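Local coordinates for STIL N-terminal domain-containing protein (Trichoplax adhaerens, PDB 5OI9) that probably acts in centriole assembly as a STIL-family protein, this chain being its N-terminal domain, the part likely to bind a CEP85-like partner, at residues E25-K33 with I267-A275. Sequence-based numbering, arbitrary orientation.
Sequences EQEELHLLK and IHHPYVWSA
One face of the W273 indole lies against the backbone of H30 and L31: L31 N sits over its centre, and H30 CA stands over the five-membered ring, 3.5 Å from its centroid, a CH-pi contact. The H30 and W273 rings meet obliquely, planes at 53°, while L31 CB packs on W273 CZ3 at 3.4 Å. With CG anti to its own N (chi1 176°), W273 sends its indole towards residues 29-31, and its NE1 hydrogen-bonds to A194 O. The H268 ring carries I267 CG2 over one face; at its edge, in plane, lie E27 OE2, 3.1 Å from H268 CE1, and a water joining H268 ND1 to E28 O. L29 CD1 meets I267 CG1 at 3.8 Å and, more loosely, V272 CG1. With an alanine in place of W273, the H30–L31 backbone would probably lose its aromatic platform and A194 O its indole donor. H30 NE2 hydrogen-bonds to P192 O and ND1 accepts from L32 N, straight at the hydrogen (175°) but with the donor tilted from the ring plane; together they fix the ring's rotation. Strand 27-29, outermost in the seven-stranded mixed sheet, pairs with strand 196-200, while helix 270-281 packs on strands 256-264 and 296-302.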
ATOM      1  N   GLU A  25      -0.478  17.802 -20.378  1.00 22.70           N
ATOM      2  CA  GLU A  25       0.656  16.894 -20.285  1.00 31.05           C
ATOM      3  C   GLU A  25       0.229  15.539 -19.733  1.00 29.04           C
ATOM      4  O   GLU A  25      -0.608  15.453 -18.830  1.00 25.11           O
ATOM      5  CB  GLU A  25       1.739  17.491 -19.388  1.00 29.04           C
ATOM      6  CG  GLU A  25       2.906  18.113 -20.125  1.00 41.04           C
ATOM      7  CD  GLU A  25       3.974  18.628 -19.178  1.00 49.85           C
ATOM      8  OE1 GLU A  25       3.688  18.746 -17.968  1.00 52.86           O
ATOM      9  OE2 GLU A  25       5.099  18.908 -19.642  1.00 55.26           O
ATOM     10  N   GLN A  26       0.807  14.478 -20.290  1.00 31.03           N
ATOM     11  CA  GLN A  26       0.689  13.165 -19.675  1.00 32.63           C
ATOM     12  C   GLN A  26       1.299  13.183 -18.279  1.00 25.49           C
ATOM     13  O   GLN A  26       2.233  13.937 -17.995  1.00 28.95           O
ATOM     14  CB  GLN A  26       1.395  12.101 -20.515  1.00 30.03           C
ATOM     15  CG  GLN A  26       0.680  11.689 -21.776  1.00 29.33           C
ATOM     16  CD  GLN A  26       1.165  10.346 -22.282  1.00 43.89           C
ATOM     17  OE1 GLN A  26       2.184   9.831 -21.821  1.00 40.93           O
ATOM     18  NE2 GLN A  26       0.431   9.765 -23.226  1.00 40.28           N
ATOM     19  N   GLU A  27       0.763  12.339 -17.405  1.00 26.89           N
ATOM     20  CA  GLU A  27       1.320  12.137 -16.076  1.00 26.45           C
ATOM     21  C   GLU A  27       1.559  10.651 -15.864  1.00 24.51           C
ATOM     22  O   GLU A  27       0.777   9.813 -16.326  1.00 25.06           O
ATOM     23  CB  GLU A  27       0.392  12.684 -14.980  1.00 26.68           C
ATOM     24  CG  GLU A  27      -0.021  14.140 -15.160  1.00 32.18           C
ATOM     25  CD  GLU A  27       1.061  15.122 -14.747  1.00 36.75           C
ATOM     26  OE1 GLU A  27       0.933  16.319 -15.081  1.00 41.28           O
ATOM     27  OE2 GLU A  27       2.035  14.703 -14.088  1.00 29.81           O
ATOM     28  N   GLU A  28       2.647  10.327 -15.175  1.00 27.26           N
ATOM     29  CA  GLU A  28       2.968   8.955 -14.810  1.00 24.94           C
ATOM     30  C   GLU A  28       2.706   8.782 -13.322  1.00 27.76           C
ATOM     31  O   GLU A  28       3.293   9.492 -12.498  1.00 26.62           O
ATOM     32  CB  GLU A  28       4.418   8.619 -15.151  1.00 33.67           C
ATOM     33  CG  GLU A  28       4.723   8.639 -16.640  1.00 40.43           C
ATOM     34  CD  GLU A  28       6.207   8.517 -16.931  1.00 81.28           C
ATOM     35  OE1 GLU A  28       7.018   8.706 -15.997  1.00 78.28           O
ATOM     36  OE2 GLU A  28       6.564   8.231 -18.094  1.00 91.14           O
ATOM     37  N   LEU A  29       1.827   7.847 -12.982  1.00 22.22           N
ATOM     38  CA  LEU A  29       1.410   7.616 -11.608  1.00 17.90           C
ATOM     39  C   LEU A  29       2.083   6.365 -11.060  1.00 19.69           C
ATOM     40  O   LEU A  29       2.209   5.356 -11.762  1.00 15.02           O
ATOM     41  CB  LEU A  29      -0.114   7.473 -11.519  1.00 16.99           C
ATOM     42  CG  LEU A  29      -0.941   8.563 -12.213  1.00 23.64           C
ATOM     43  CD1 LEU A  29      -2.435   8.337 -12.005  1.00 15.36           C
ATOM     44  CD2 LEU A  29      -0.532   9.948 -11.724  1.00 23.16           C
ATOM     45  N   HIS A  30       2.521   6.440  -9.805  1.00 18.50           N
ATOM     46  CA  HIS A  30       3.028   5.273  -9.096  1.00 23.65           C
ATOM     47  C   HIS A  30       2.958   5.541  -7.602  1.00 19.90           C
ATOM     48  O   HIS A  30       2.945   6.693  -7.160  1.00 22.08           O
ATOM     49  CB  HIS A  30       4.460   4.916  -9.510  1.00 17.10           C
ATOM     50  CG  HIS A  30       4.949   3.631  -8.914  1.00 25.77           C
ATOM     51  ND1 HIS A  30       5.680   3.582  -7.747  1.00 21.76           N
ATOM     52  CD2 HIS A  30       4.785   2.347  -9.310  1.00 19.49           C
ATOM     53  CE1 HIS A  30       5.958   2.323  -7.456  1.00 26.40           C
ATOM     54  NE2 HIS A  30       5.424   1.553  -8.388  1.00 21.67           N
ATOM     55  N   LEU A  31       2.919   4.448  -6.831  1.00 22.17           N
ATOM     56  CA  LEU A  31       2.785   4.533  -5.377  1.00 21.08           C
ATOM     57  C   LEU A  31       3.796   5.495  -4.762  1.00 24.72           C
ATOM     58  O   LEU A  31       3.448   6.320  -3.911  1.00 23.08           O
ATOM     59  CB  LEU A  31       2.949   3.143  -4.759  1.00 22.16           C
ATOM     60  CG  LEU A  31       2.923   3.125  -3.230  1.00 22.48           C
ATOM     61  CD1 LEU A  31       1.507   3.347  -2.732  1.00 19.82           C
ATOM     62  CD2 LEU A  31       3.507   1.835  -2.670  1.00 20.69           C
ATOM     63  N   LEU A  32       5.057   5.398  -5.180  1.00 16.99           N
ATOM     64  CA  LEU A  32       6.140   6.153  -4.568  1.00 27.84           C
ATOM     65  C   LEU A  32       6.569   7.348  -5.411  1.00 30.10           C
ATOM     66  O   LEU A  32       7.683   7.851  -5.237  1.00 29.12           O
ATOM     67  CB  LEU A  32       7.329   5.229  -4.304  1.00 23.85           C
ATOM     68  CG  LEU A  32       7.016   4.002  -3.444  1.00 24.86           C
ATOM     69  CD1 LEU A  32       8.187   3.033  -3.414  1.00 22.38           C
ATOM     70  CD2 LEU A  32       6.634   4.427  -2.035  1.00 27.03           C
ATOM     71  N   LYS A  33       5.704   7.819  -6.310  1.00 19.29           N
ATOM     72  CA  LYS A  33       6.077   8.915  -7.199  1.00 22.92           C
ATOM     73  C   LYS A  33       6.347  10.191  -6.411  1.00 32.69           C
ATOM     74  O   LYS A  33       7.397  10.827  -6.569  1.00 30.75           O
ATOM     75  CB  LYS A  33       4.973   9.145  -8.232  1.00 26.39           C
ATOM     76  CG  LYS A  33       5.468   9.695  -9.558  1.00 27.96           C
ATOM     77  CD  LYS A  33       6.341   8.671 -10.264  1.00 34.34           C
ATOM     78  CE  LYS A  33       6.712   9.121 -11.664  1.00 36.37           C
ATOM     79  NZ  LYS A  33       7.470   8.063 -12.388  1.00 47.50           N
ATOM     80  N   ILE A 267      -3.949  14.380  -8.743  1.00 17.63           N
ATOM     81  CA  ILE A 267      -3.847  13.028  -9.275  1.00 20.35           C
ATOM     82  C   ILE A 267      -2.585  12.316  -8.811  1.00 25.26           C
ATOM     83  O   ILE A 267      -2.482  11.092  -8.954  1.00 21.95           O
ATOM     84  CB  ILE A 267      -3.918  13.077 -10.816  1.00 18.09           C
ATOM     85  CG1 ILE A 267      -4.169  11.683 -11.394  1.00 23.15           C
ATOM     86  CG2 ILE A 267      -2.657  13.709 -11.395  1.00 15.28           C
ATOM     87  CD1 ILE A 267      -4.253  11.658 -12.883  1.00 16.99           C
ATOM     88  N   HIS A 268      -1.628  13.047  -8.240  1.00 17.58           N
ATOM     89  CA  HIS A 268      -0.378  12.451  -7.787  1.00 20.41           C
ATOM     90  C   HIS A 268      -0.499  11.750  -6.440  1.00 19.98           C
ATOM     91  O   HIS A 268       0.463  11.102  -6.014  1.00 21.22           O
ATOM     92  CB  HIS A 268       0.710  13.523  -7.706  1.00 20.31           C
ATOM     93  CG  HIS A 268       0.920  14.263  -8.989  1.00 21.32           C
ATOM     94  ND1 HIS A 268       1.533  13.694 -10.084  1.00 26.57           N
ATOM     95  CD2 HIS A 268       0.595  15.526  -9.354  1.00 21.81           C
ATOM     96  CE1 HIS A 268       1.578  14.574 -11.067  1.00 21.84           C
ATOM     97  NE2 HIS A 268       1.014  15.693 -10.652  1.00 22.05           N
ATOM     98  N   HIS A 269      -1.636  11.866  -5.764  1.00 17.05           N
ATOM     99  CA  HIS A 269      -1.824  11.166  -4.503  1.00 19.70           C
ATOM    100  C   HIS A 269      -1.736   9.661  -4.740  1.00 17.86           C
ATOM    101  O   HIS A 269      -2.388   9.145  -5.660  1.00 19.22           O
ATOM    102  CB  HIS A 269      -3.173  11.534  -3.887  1.00 14.96           C
ATOM    103  CG  HIS A 269      -3.303  11.169  -2.441  1.00 16.56           C
ATOM    104  ND1 HIS A 269      -3.445   9.868  -2.008  1.00 15.88           N
ATOM    105  CD2 HIS A 269      -3.323  11.939  -1.326  1.00 21.08           C
ATOM    106  CE1 HIS A 269      -3.543   9.850  -0.691  1.00 15.79           C
ATOM    107  NE2 HIS A 269      -3.471  11.094  -0.252  1.00 20.06           N
ATOM    108  N   PRO A 270      -0.942   8.926  -3.955  1.00 20.51           N
ATOM    109  CA  PRO A 270      -0.799   7.481  -4.208  1.00 13.63           C
ATOM    110  C   PRO A 270      -2.104   6.706  -4.113  1.00 14.24           C
ATOM    111  O   PRO A 270      -2.181   5.589  -4.641  1.00 16.09           O
ATOM    112  CB  PRO A 270       0.206   7.028  -3.136  1.00 20.99           C
ATOM    113  CG  PRO A 270       0.207   8.113  -2.107  1.00 23.79           C
ATOM    114  CD  PRO A 270      -0.112   9.385  -2.829  1.00 22.21           C
ATOM    115  N   TYR A 271      -3.133   7.259  -3.467  1.00 13.22           N
ATOM    116  CA  TYR A 271      -4.428   6.588  -3.436  1.00 15.37           C
ATOM    117  C   TYR A 271      -5.037   6.478  -4.830  1.00 14.68           C
ATOM    118  O   TYR A 271      -5.747   5.508  -5.118  1.00 12.92           O
ATOM    119  CB  TYR A 271      -5.382   7.330  -2.498  1.00 10.76           C
ATOM    120  CG  TYR A 271      -6.757   6.705  -2.392  1.00 12.47           C
ATOM    121  CD1 TYR A 271      -7.005   5.681  -1.487  1.00 13.71           C
ATOM    122  CD2 TYR A 271      -7.805   7.144  -3.191  1.00 11.55           C
ATOM    123  CE1 TYR A 271      -8.256   5.108  -1.384  1.00 13.03           C
ATOM    124  CE2 TYR A 271      -9.061   6.577  -3.093  1.00 14.55           C
ATOM    125  CZ  TYR A 271      -9.281   5.559  -2.188  1.00 16.46           C
ATOM    126  OH  TYR A 271     -10.529   4.991  -2.082  1.00 15.41           O
ATOM    127  N   VAL A 272      -4.783   7.460  -5.699  1.00 12.50           N
ATOM    128  CA  VAL A 272      -5.327   7.419  -7.054  1.00 16.96           C
ATOM    129  C   VAL A 272      -4.725   6.258  -7.833  1.00 12.49           C
ATOM    130  O   VAL A 272      -5.442   5.472  -8.464  1.00 12.10           O
ATOM    131  CB  VAL A 272      -5.085   8.761  -7.768  1.00 14.70           C
ATOM    132  CG1 VAL A 272      -5.564   8.687  -9.211  1.00 14.30           C
ATOM    133  CG2 VAL A 272      -5.782   9.889  -7.023  1.00 13.35           C
ATOM    134  N   TRP A 273      -3.396   6.142  -7.808  1.00 10.07           N
ATOM    135  CA  TRP A 273      -2.728   5.001  -8.423  1.00 12.31           C
ATOM    136  C   TRP A 273      -3.226   3.687  -7.834  1.00  9.98           C
ATOM    137  O   TRP A 273      -3.399   2.701  -8.559  1.00 11.70           O
ATOM    138  CB  TRP A 273      -1.218   5.138  -8.245  1.00 10.96           C
ATOM    139  CG  TRP A 273      -0.409   3.988  -8.761  1.00 13.48           C
ATOM    140  CD1 TRP A 273       0.061   3.818 -10.030  1.00 16.55           C
ATOM    141  CD2 TRP A 273       0.052   2.859  -8.008  1.00 12.81           C
ATOM    142  NE1 TRP A 273       0.777   2.647 -10.117  1.00 20.45           N
ATOM    143  CE2 TRP A 273       0.789   2.043  -8.889  1.00 17.18           C
ATOM    144  CE3 TRP A 273      -0.088   2.459  -6.676  1.00 15.51           C
ATOM    145  CZ2 TRP A 273       1.385   0.850  -8.480  1.00 18.87           C
ATOM    146  CZ3 TRP A 273       0.502   1.272  -6.273  1.00 15.15           C
ATOM    147  CH2 TRP A 273       1.227   0.482  -7.172  1.00 15.05           C
ATOM    148  N   SER A 274      -3.479   3.663  -6.521  1.00  9.88           N
ATOM    149  CA  SER A 274      -3.961   2.445  -5.879  1.00  9.32           C
ATOM    150  C   SER A 274      -5.331   2.045  -6.409  1.00 12.98           C
ATOM    151  O   SER A 274      -5.602   0.856  -6.619  1.00 11.86           O
ATOM    152  CB  SER A 274      -4.005   2.633  -4.363  1.00 11.01           C
ATOM    153  OG  SER A 274      -2.714   2.917  -3.846  1.00 16.08           O
ATOM    154  N   ALA A 275      -6.209   3.027  -6.635  1.00 11.28           N
ATOM    155  CA  ALA A 275      -7.515   2.727  -7.211  1.00 10.09           C
ATOM    156  C   ALA A 275      -7.380   2.220  -8.642  1.00 10.71           C
ATOM    157  O   ALA A 275      -8.072   1.273  -9.036  1.00 13.38           O
ATOM    158  CB  ALA A 275      -8.408   3.965  -7.153  1.00  7.29           C
TER
HETATM  159  O   HOH W   1       2.424  11.090 -10.068  1.00 27.03           O
HETATM  160  O   HOH W   2       1.486   9.082  -8.658  1.00 20.73           O
HETATM  161  O   HOH W   3       2.598   9.891  -6.048  1.00 25.17           O